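Local coordinates for protein chitin deacetylase (Bombyx mori, PDB 5ZNT) that hydrolyses the N-acetyl groups of N-acetylglucosamine residues in chitin, yielding chitosan and acetate, as a zinc-dependent enzyme of carbohydrate esterase family 4, at residues A[166-171]-A[305-310]; A[207-212]-A[309-314]. One frame throughout, in Å; residues are numbered along the deposited sequence.

Contact 1: residues A[166-171]-A[305-310]; sequences FLYDST and QVIQWV
Ile307 CD1 comes to the Tyr168 ring obliquely, close to CD2 and CG. It lies 3.6 Å from Tyr168 CD2, and about equally close to Tyr168 CB at the root of the ring. The two segments belong to the deacetylase domain of family CE4, a distorted beta/alpha barrel. Strand 168-169 lies between strands 144-145 and 209-214 in a mixed sheet, and helix 303-311 packs on this sheet. With chi1 68°, Tyr168 CG stands between the backbone N and the carbonyl carbon, and the CD2 side of the ring comes beside the methyl that also touches CB. Beyond the ring, the hydroxyl of Tyr168 is hydrogen-bonded to Glu97.

Leu167, itself partly exposed, reaches the same methyl. Its CD2 stands 3.9 Å from Ile307 CD1, tip to tip. Ile307 is thus the single helix residue of 305-310 that touches 166-171. Its CG1 branch is extended (chi2 172°) and brings CD1 into touch with both Leu167 and Tyr168. No hydrogen bond crosses; the contact is purely apolar.

Farther along the strand segment, Asp169 and Thr171 form an Asx turn. Thr171 N donates to Asp169 OD2 at 2.9 Å, approaching from above the carboxylate plane, 52° out of it.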
ATOM      1  N   PHE A 166     -11.961  -0.849   8.326  1.00 24.82           N
ATOM      2  CA  PHE A 166     -10.666  -0.918   7.665  1.00 22.08           C
ATOM      3  C   PHE A 166      -9.578  -0.613   8.694  1.00 26.03           C
ATOM      4  O   PHE A 166      -9.809   0.105   9.671  1.00 26.91           O
ATOM      5  CB  PHE A 166     -10.600   0.069   6.494  1.00 19.28           C
ATOM      6  CG  PHE A 166     -11.289  -0.428   5.231  1.00 23.07           C
ATOM      7  CD1 PHE A 166     -10.689  -1.394   4.425  1.00 21.94           C
ATOM      8  CD2 PHE A 166     -12.538   0.060   4.863  1.00 21.19           C
ATOM      9  CE1 PHE A 166     -11.320  -1.849   3.275  1.00 19.83           C
ATOM     10  CE2 PHE A 166     -13.171  -0.390   3.702  1.00 21.45           C
ATOM     11  CZ  PHE A 166     -12.563  -1.351   2.914  1.00 16.48           C
ATOM     12  N   LEU A 167      -8.385  -1.171   8.478  1.00 22.49           N
ATOM     13  CA  LEU A 167      -7.309  -0.954   9.442  1.00 22.75           C
ATOM     14  C   LEU A 167      -6.540   0.325   9.139  1.00 23.17           C
ATOM     15  O   LEU A 167      -6.262   1.127  10.039  1.00 24.76           O
ATOM     16  CB  LEU A 167      -6.362  -2.150   9.449  1.00 23.35           C
ATOM     17  CG  LEU A 167      -5.139  -2.036  10.364  1.00 23.38           C
ATOM     18  CD1 LEU A 167      -5.588  -1.920  11.836  1.00 27.46           C
ATOM     19  CD2 LEU A 167      -4.204  -3.230  10.129  1.00 22.32           C
ATOM     20  N   TYR A 168      -6.183   0.543   7.880  1.00 17.84           N
ATOM     21  CA  TYR A 168      -5.328   1.675   7.592  1.00 19.48           C
ATOM     22  C   TYR A 168      -5.663   2.266   6.245  1.00 21.46           C
ATOM     23  O   TYR A 168      -6.182   1.590   5.347  1.00 21.57           O
ATOM     24  CB  TYR A 168      -3.842   1.302   7.620  1.00 19.20           C
ATOM     25  CG  TYR A 168      -3.413   0.376   6.497  1.00 21.87           C
ATOM     26  CD1 TYR A 168      -2.966   0.886   5.278  1.00 18.27           C
ATOM     27  CD2 TYR A 168      -3.477  -1.002   6.652  1.00 18.40           C
ATOM     28  CE1 TYR A 168      -2.574   0.035   4.239  1.00 18.79           C
ATOM     29  CE2 TYR A 168      -3.098  -1.862   5.616  1.00 20.76           C
ATOM     30  CZ  TYR A 168      -2.640  -1.332   4.424  1.00 18.55           C
ATOM     31  OH  TYR A 168      -2.276  -2.166   3.396  1.00 18.70           O
ATOM     32  N   ASP A 169      -5.318   3.539   6.116  1.00 19.51           N
ATOM     33  CA  ASP A 169      -5.266   4.242   4.855  1.00 18.01           C
ATOM     34  C   ASP A 169      -3.811   4.487   4.473  1.00 21.64           C
ATOM     35  O   ASP A 169      -2.944   4.654   5.338  1.00 21.17           O
ATOM     36  CB  ASP A 169      -6.005   5.573   4.962  1.00 20.90           C
ATOM     37  CG  ASP A 169      -5.820   6.420   3.745  1.00 21.80           C
ATOM     38  OD1 ASP A 169      -6.370   6.050   2.688  1.00 20.07           O
ATOM     39  OD2 ASP A 169      -5.104   7.436   3.814  1.00 21.49           O
ATOM     40  N   SER A 170      -3.540   4.487   3.166  1.00 17.36           N
ATOM     41  CA  SER A 170      -2.250   4.931   2.627  1.00 21.36           C
ATOM     42  C   SER A 170      -2.557   5.804   1.413  1.00 18.13           C
ATOM     43  O   SER A 170      -2.289   5.455   0.260  1.00 19.07           O
ATOM     44  CB  SER A 170      -1.319   3.773   2.262  1.00 20.47           C
ATOM     45  OG  SER A 170      -0.015   4.284   1.937  1.00 15.99           O
ATOM     46  N   THR A 171      -3.145   6.957   1.689  1.00 17.16           N
ATOM     47  CA  THR A 171      -3.454   7.961   0.677  1.00 18.57           C
ATOM     48  C   THR A 171      -2.823   9.319   0.975  1.00 20.23           C
ATOM     49  O   THR A 171      -2.570  10.090   0.048  1.00 20.02           O
ATOM     50  CB  THR A 171      -4.978   8.137   0.569  1.00 19.27           C
ATOM     51  OG1 THR A 171      -5.602   6.854   0.422  1.00 23.10           O
ATOM     52  CG2 THR A 171      -5.352   9.044  -0.587  1.00 18.00           C
ATOM     53  N   GLN A 305       2.177  -5.549   8.000  1.00 22.86           N
ATOM     54  CA  GLN A 305       3.316  -5.973   8.811  1.00 23.21           C
ATOM     55  C   GLN A 305       4.037  -4.785   9.449  1.00 23.31           C
ATOM     56  O   GLN A 305       4.595  -4.926  10.545  1.00 26.94           O
ATOM     57  CB  GLN A 305       4.273  -6.810   7.963  1.00 16.87           C
ATOM     58  CG  GLN A 305       3.766  -8.229   7.804  1.00 19.56           C
ATOM     59  CD  GLN A 305       4.515  -9.041   6.786  1.00 22.70           C
ATOM     60  OE1 GLN A 305       5.318  -8.521   6.007  1.00 21.50           O
ATOM     61  NE2 GLN A 305       4.274 -10.346   6.798  1.00 24.71           N
ATOM     62  N   VAL A 306       4.040  -3.618   8.798  1.00 19.20           N
ATOM     63  CA  VAL A 306       4.579  -2.427   9.452  1.00 20.64           C
ATOM     64  C   VAL A 306       3.766  -2.110  10.701  1.00 26.84           C
ATOM     65  O   VAL A 306       4.318  -1.912  11.790  1.00 24.38           O
ATOM     66  CB  VAL A 306       4.613  -1.225   8.490  1.00 21.45           C
ATOM     67  CG1 VAL A 306       5.062   0.039   9.252  1.00 21.65           C
ATOM     68  CG2 VAL A 306       5.563  -1.483   7.349  1.00 18.11           C
ATOM     69  N   ILE A 307       2.438  -2.078  10.562  1.00 20.26           N
ATOM     70  CA  ILE A 307       1.574  -1.774  11.701  1.00 23.91           C
ATOM     71  C   ILE A 307       1.770  -2.796  12.819  1.00 27.22           C
ATOM     72  O   ILE A 307       1.758  -2.448  14.004  1.00 24.71           O
ATOM     73  CB  ILE A 307       0.100  -1.699  11.246  1.00 23.41           C
ATOM     74  CG1 ILE A 307      -0.096  -0.530  10.279  1.00 25.63           C
ATOM     75  CG2 ILE A 307      -0.849  -1.579  12.453  1.00 24.07           C
ATOM     76  CD1 ILE A 307      -1.502  -0.485   9.608  1.00 26.68           C
ATOM     77  N   GLN A 308       1.967  -4.070  12.465  1.00 22.18           N
ATOM     78  CA  GLN A 308       2.169  -5.084  13.493  1.00 25.56           C
ATOM     79  C   GLN A 308       3.465  -4.832  14.261  1.00 29.61           C
ATOM     80  O   GLN A 308       3.509  -5.006  15.488  1.00 29.38           O
ATOM     81  CB  GLN A 308       2.151  -6.477  12.863  1.00 27.01           C
ATOM     82  CG  GLN A 308       0.749  -6.924  12.487  1.00 25.96           C
ATOM     83  CD  GLN A 308       0.756  -8.155  11.622  1.00 33.07           C
ATOM     84  OE1 GLN A 308       1.607  -8.305  10.746  1.00 26.62           O
ATOM     85  NE2 GLN A 308      -0.185  -9.056  11.871  1.00 33.70           N
ATOM     86  N   TRP A 309       4.511  -4.371  13.571  1.00 20.67           N
ATOM     87  CA  TRP A 309       5.743  -3.995  14.260  1.00 22.35           C
ATOM     88  C   TRP A 309       5.532  -2.766  15.140  1.00 30.89           C
ATOM     89  O   TRP A 309       6.007  -2.728  16.281  1.00 28.65           O
ATOM     90  CB  TRP A 309       6.855  -3.730  13.250  1.00 25.02           C
ATOM     91  CG  TRP A 309       8.203  -3.464  13.889  1.00 25.89           C
ATOM     92  CD1 TRP A 309       9.212  -4.368  14.074  1.00 24.68           C
ATOM     93  CD2 TRP A 309       8.679  -2.219  14.419  1.00 23.20           C
ATOM     94  NE1 TRP A 309      10.284  -3.767  14.697  1.00 25.67           N
ATOM     95  CE2 TRP A 309       9.981  -2.450  14.923  1.00 28.87           C
ATOM     96  CE3 TRP A 309       8.130  -0.939  14.527  1.00 22.32           C
ATOM     97  CZ2 TRP A 309      10.744  -1.445  15.521  1.00 26.75           C
ATOM     98  CZ3 TRP A 309       8.887   0.062  15.123  1.00 30.77           C
ATOM     99  CH2 TRP A 309      10.186  -0.197  15.605  1.00 27.14           C
ATOM    100  N   VAL A 310       4.840  -1.745  14.626  1.00 28.81           N
ATOM    101  CA  VAL A 310       4.566  -0.549  15.430  1.00 27.89           C
ATOM    102  C   VAL A 310       3.848  -0.926  16.712  1.00 28.81           C
ATOM    103  O   VAL A 310       4.064  -0.319  17.769  1.00 33.64           O
ATOM    104  CB  VAL A 310       3.760   0.478  14.612  1.00 28.70           C
ATOM    105  CG1 VAL A 310       3.261   1.624  15.509  1.00 30.33           C
ATOM    106  CG2 VAL A 310       4.616   1.039  13.495  1.00 25.88           C
TER

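Contact 2: residues A[207-212]-A[309-314]; sequences AVWEMV and WVQNPR
The apolar part joins Trp209 to Val310. The six-membered part of the indole ends against one methyl. Val310 CG1 is 3.6 Å from Trp209 CH2 and 3.7 Å from Trp209 CZ3. The two side chains come from opposite directions, one from the strand and one from the helix. With chi1 -73°, Trp209 CG is anti to the carbonyl carbon, and the benzo end of the indole points to the helix.

The second kind is mixed. Gln311 lays its aliphatic part beside the same ring, with CG 4.1 Å from Trp209 CZ2. The side chains pass at a slant, and the amide plane is turned 82° from the indole plane. Gln311 NE2 makes its hydrogen bond elsewhere, to Pro16 O. That bond holds the NE2 end, while CG lies loosely against Trp209, obliquely to its ring.

The hydrogen bonds stay within 309-314. Trp309 NE1 donates to Arg314 O at 2.8 Å, in the carbonyl plane on a lone pair, with a bent N-H...O angle of 140°. The chain after the helix folds back over the Trp309 ring, and this bond closes it. Pro313 CA sits 3.8 Å above the ring plane, over its centre, and Arg314 N lies over the rim of the same face. Trp325 and Trp182 also meet this ring.

In the fold, Trp209 projects from strand 209-214 toward helix 303-311. It touches Ile307 on that helix, Leu167 in the neighbouring segment, and Thr185 on strand 184-185, which runs antiparallel to 209-214. Next to it, Met211 packs on Met303, Val306 and Ile307, while Val208 touches Phe158 and Met161 of helix 154-163.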
ATOM      1  N   ALA A 207     -10.463   6.435  14.206  1.00 31.25           N
ATOM      2  CA  ALA A 207      -9.747   5.246  14.671  1.00 28.85           C
ATOM      3  C   ALA A 207      -9.202   4.450  13.483  1.00 29.44           C
ATOM      4  O   ALA A 207      -9.593   3.310  13.226  1.00 29.05           O
ATOM      5  CB  ALA A 207     -10.660   4.383  15.531  1.00 27.81           C
ATOM      6  N   VAL A 208      -8.272   5.080  12.762  1.00 21.90           N
ATOM      7  CA  VAL A 208      -7.713   4.549  11.522  1.00 24.90           C
ATOM      8  C   VAL A 208      -6.223   4.830  11.524  1.00 26.64           C
ATOM      9  O   VAL A 208      -5.794   5.931  11.885  1.00 26.25           O
ATOM     10  CB  VAL A 208      -8.355   5.197  10.270  1.00 28.22           C
ATOM     11  CG1 VAL A 208      -7.776   4.580   8.991  1.00 25.70           C
ATOM     12  CG2 VAL A 208      -9.901   5.068  10.300  1.00 25.48           C
ATOM     13  N   TRP A 209      -5.434   3.864  11.074  1.00 19.41           N
ATOM     14  CA  TRP A 209      -4.009   4.092  10.884  1.00 19.86           C
ATOM     15  C   TRP A 209      -3.769   4.791   9.557  1.00 22.95           C
ATOM     16  O   TRP A 209      -4.480   4.561   8.576  1.00 22.79           O
ATOM     17  CB  TRP A 209      -3.241   2.771  10.905  1.00 19.99           C
ATOM     18  CG  TRP A 209      -3.117   2.145  12.243  1.00 28.08           C
ATOM     19  CD1 TRP A 209      -4.006   1.292  12.850  1.00 28.69           C
ATOM     20  CD2 TRP A 209      -2.024   2.303  13.156  1.00 24.42           C
ATOM     21  NE1 TRP A 209      -3.526   0.909  14.084  1.00 30.09           N
ATOM     22  CE2 TRP A 209      -2.318   1.521  14.298  1.00 25.54           C
ATOM     23  CE3 TRP A 209      -0.829   3.031  13.118  1.00 28.77           C
ATOM     24  CZ2 TRP A 209      -1.456   1.443  15.399  1.00 30.48           C
ATOM     25  CZ3 TRP A 209       0.033   2.952  14.213  1.00 34.87           C
ATOM     26  CH2 TRP A 209      -0.292   2.159  15.340  1.00 32.13           C
ATOM     27  N   GLU A 210      -2.746   5.648   9.521  1.00 21.75           N
ATOM     28  CA  GLU A 210      -2.292   6.251   8.275  1.00 19.69           C
ATOM     29  C   GLU A 210      -0.897   5.731   7.960  1.00 24.88           C
ATOM     30  O   GLU A 210       0.077   6.112   8.621  1.00 21.86           O
ATOM     31  CB  GLU A 210      -2.279   7.778   8.331  1.00 22.33           C
ATOM     32  CG  GLU A 210      -1.726   8.412   7.040  1.00 21.61           C
ATOM     33  CD  GLU A 210      -2.579   8.039   5.826  1.00 23.07           C
ATOM     34  OE1 GLU A 210      -3.812   7.979   5.982  1.00 23.56           O
ATOM     35  OE2 GLU A 210      -2.037   7.823   4.724  1.00 17.43           O
ATOM     36  N   MET A 211      -0.794   4.901   6.920  1.00 21.66           N
ATOM     37  CA  MET A 211       0.511   4.496   6.398  1.00 19.69           C
ATOM     38  C   MET A 211       0.999   5.619   5.498  1.00 20.59           C
ATOM     39  O   MET A 211       0.905   5.566   4.270  1.00 19.62           O
ATOM     40  CB  MET A 211       0.415   3.169   5.654  1.00 18.02           C
ATOM     41  CG  MET A 211       0.246   1.977   6.588  1.00 24.53           C
ATOM     42  SD  MET A 211       1.661   1.737   7.712  1.00 29.24           S
ATOM     43  CE  MET A 211       3.026   1.558   6.549  1.00 23.84           C
ATOM     44  N   VAL A 212       1.551   6.656   6.141  1.00 20.99           N
ATOM     45  CA  VAL A 212       1.781   7.914   5.453  1.00 15.79           C
ATOM     46  C   VAL A 212       2.764   7.709   4.315  1.00 20.47           C
ATOM     47  O   VAL A 212       3.695   6.893   4.400  1.00 22.76           O
ATOM     48  CB  VAL A 212       2.271   8.980   6.458  1.00 22.60           C
ATOM     49  CG1 VAL A 212       3.603   8.563   7.124  1.00 17.75           C
ATOM     50  CG2 VAL A 212       2.387  10.350   5.806  1.00 20.60           C
ATOM     51  N   TRP A 309       4.511  -4.371  13.571  1.00 20.67           N
ATOM     52  CA  TRP A 309       5.743  -3.995  14.260  1.00 22.35           C
ATOM     53  C   TRP A 309       5.532  -2.766  15.140  1.00 30.89           C
ATOM     54  O   TRP A 309       6.007  -2.728  16.281  1.00 28.65           O
ATOM     55  CB  TRP A 309       6.855  -3.730  13.250  1.00 25.02           C
ATOM     56  CG  TRP A 309       8.203  -3.464  13.889  1.00 25.89           C
ATOM     57  CD1 TRP A 309       9.212  -4.368  14.074  1.00 24.68           C
ATOM     58  CD2 TRP A 309       8.679  -2.219  14.419  1.00 23.20           C
ATOM     59  NE1 TRP A 309      10.284  -3.767  14.697  1.00 25.67           N
ATOM     60  CE2 TRP A 309       9.981  -2.450  14.923  1.00 28.87           C
ATOM     61  CE3 TRP A 309       8.130  -0.939  14.527  1.00 22.32           C
ATOM     62  CZ2 TRP A 309      10.744  -1.445  15.521  1.00 26.75           C
ATOM     63  CZ3 TRP A 309       8.887   0.062  15.123  1.00 30.77           C
ATOM     64  CH2 TRP A 309      10.186  -0.197  15.605  1.00 27.14           C
ATOM     65  N   VAL A 310       4.840  -1.745  14.626  1.00 28.81           N
ATOM     66  CA  VAL A 310       4.566  -0.549  15.430  1.00 27.89           C
ATOM     67  C   VAL A 310       3.848  -0.926  16.712  1.00 28.81           C
ATOM     68  O   VAL A 310       4.064  -0.319  17.769  1.00 33.64           O
ATOM     69  CB  VAL A 310       3.760   0.478  14.612  1.00 28.70           C
ATOM     70  CG1 VAL A 310       3.261   1.624  15.509  1.00 30.33           C
ATOM     71  CG2 VAL A 310       4.616   1.039  13.495  1.00 25.88           C
ATOM     72  N   GLN A 311       2.981  -1.928  16.642  1.00 27.62           N
ATOM     73  CA  GLN A 311       2.187  -2.318  17.793  1.00 32.93           C
ATOM     74  C   GLN A 311       2.987  -3.135  18.796  1.00 39.15           C
ATOM     75  O   GLN A 311       2.563  -3.272  19.949  1.00 37.47           O
ATOM     76  CB  GLN A 311       0.956  -3.105  17.328  1.00 27.97           C
ATOM     77  CG  GLN A 311      -0.089  -2.243  16.585  1.00 27.85           C
ATOM     78  CD  GLN A 311      -1.229  -3.081  16.010  1.00 32.88           C
ATOM     79  OE1 GLN A 311      -1.024  -4.212  15.556  1.00 30.84           O
ATOM     80  NE2 GLN A 311      -2.431  -2.541  16.051  1.00 35.45           N
ATOM     81  N   ASN A 312       4.120  -3.689  18.380  1.00 32.76           N
ATOM     82  CA  ASN A 312       4.975  -4.474  19.266  1.00 34.85           C
ATOM     83  C   ASN A 312       6.407  -4.340  18.771  1.00 28.90           C
ATOM     84  O   ASN A 312       6.959  -5.248  18.142  1.00 29.45           O
ATOM     85  CB  ASN A 312       4.521  -5.936  19.315  1.00 32.93           C
ATOM     86  CG  ASN A 312       5.421  -6.794  20.182  1.00 38.34           C
ATOM     87  OD1 ASN A 312       6.217  -6.274  20.965  1.00 37.44           O
ATOM     88  ND2 ASN A 312       5.317  -8.118  20.030  1.00 34.23           N
ATOM     89  N   PRO A 313       7.036  -3.200  19.024  1.00 25.30           N
ATOM     90  CA  PRO A 313       8.333  -2.921  18.399  1.00 28.46           C
ATOM     91  C   PRO A 313       9.399  -3.949  18.773  1.00 30.83           C
ATOM     92  O   PRO A 313       9.579  -4.302  19.941  1.00 29.69           O
ATOM     93  CB  PRO A 313       8.664  -1.515  18.908  1.00 31.13           C
ATOM     94  CG  PRO A 313       7.320  -0.903  19.172  1.00 30.55           C
ATOM     95  CD  PRO A 313       6.489  -2.018  19.713  1.00 26.09           C
ATOM     96  N   ARG A 314      10.077  -4.460  17.748  1.00 30.10           N
ATOM     97  CA  ARG A 314      11.124  -5.459  17.891  1.00 30.02           C
ATOM     98  C   ARG A 314      12.438  -4.886  17.389  1.00 36.30           C
ATOM     99  O   ARG A 314      12.479  -4.227  16.345  1.00 30.22           O
ATOM    100  CB  ARG A 314      10.803  -6.734  17.097  1.00 30.89           C
ATOM    101  CG  ARG A 314       9.371  -7.216  17.207  1.00 31.58           C
ATOM    102  CD  ARG A 314       8.989  -7.470  18.648  1.00 36.45           C
ATOM    103  NE  ARG A 314       9.769  -8.531  19.277  1.00 37.10           N
ATOM    104  CZ  ARG A 314       9.990  -8.592  20.587  1.00 45.84           C
ATOM    105  NH1 ARG A 314       9.499  -7.638  21.378  1.00 37.90           N
ATOM    106  NH2 ARG A 314      10.711  -9.585  21.104  1.00 37.56           N
TER

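Overall arrangement
Contacts 1 and 2 lie side by side, with centres 5 Å apart. Both join one mixed sheet to helix 303-311. Strands 168-169 and 209-214 are parallel neighbours in that sheet, and Asp169 O probably accepts a hydrogen bond from Met211 N at 2.7 Å. Asp169 OD2 and Glu210 OE1 are only 2.6 Å apart, so the two carboxylates may share a proton. Along the helix, contact 1 uses Ile307, and contact 2 uses Val310 and Gln311, roughly the next turn. Trp209 bridges the two, since it also touches Leu167 and Ile307. Contact 1 is nearer the catalytic zinc: the side chain of Tyr168 is about 10 Å from that of the zinc ligand His101. Contact 2 lies away from the annotated sites.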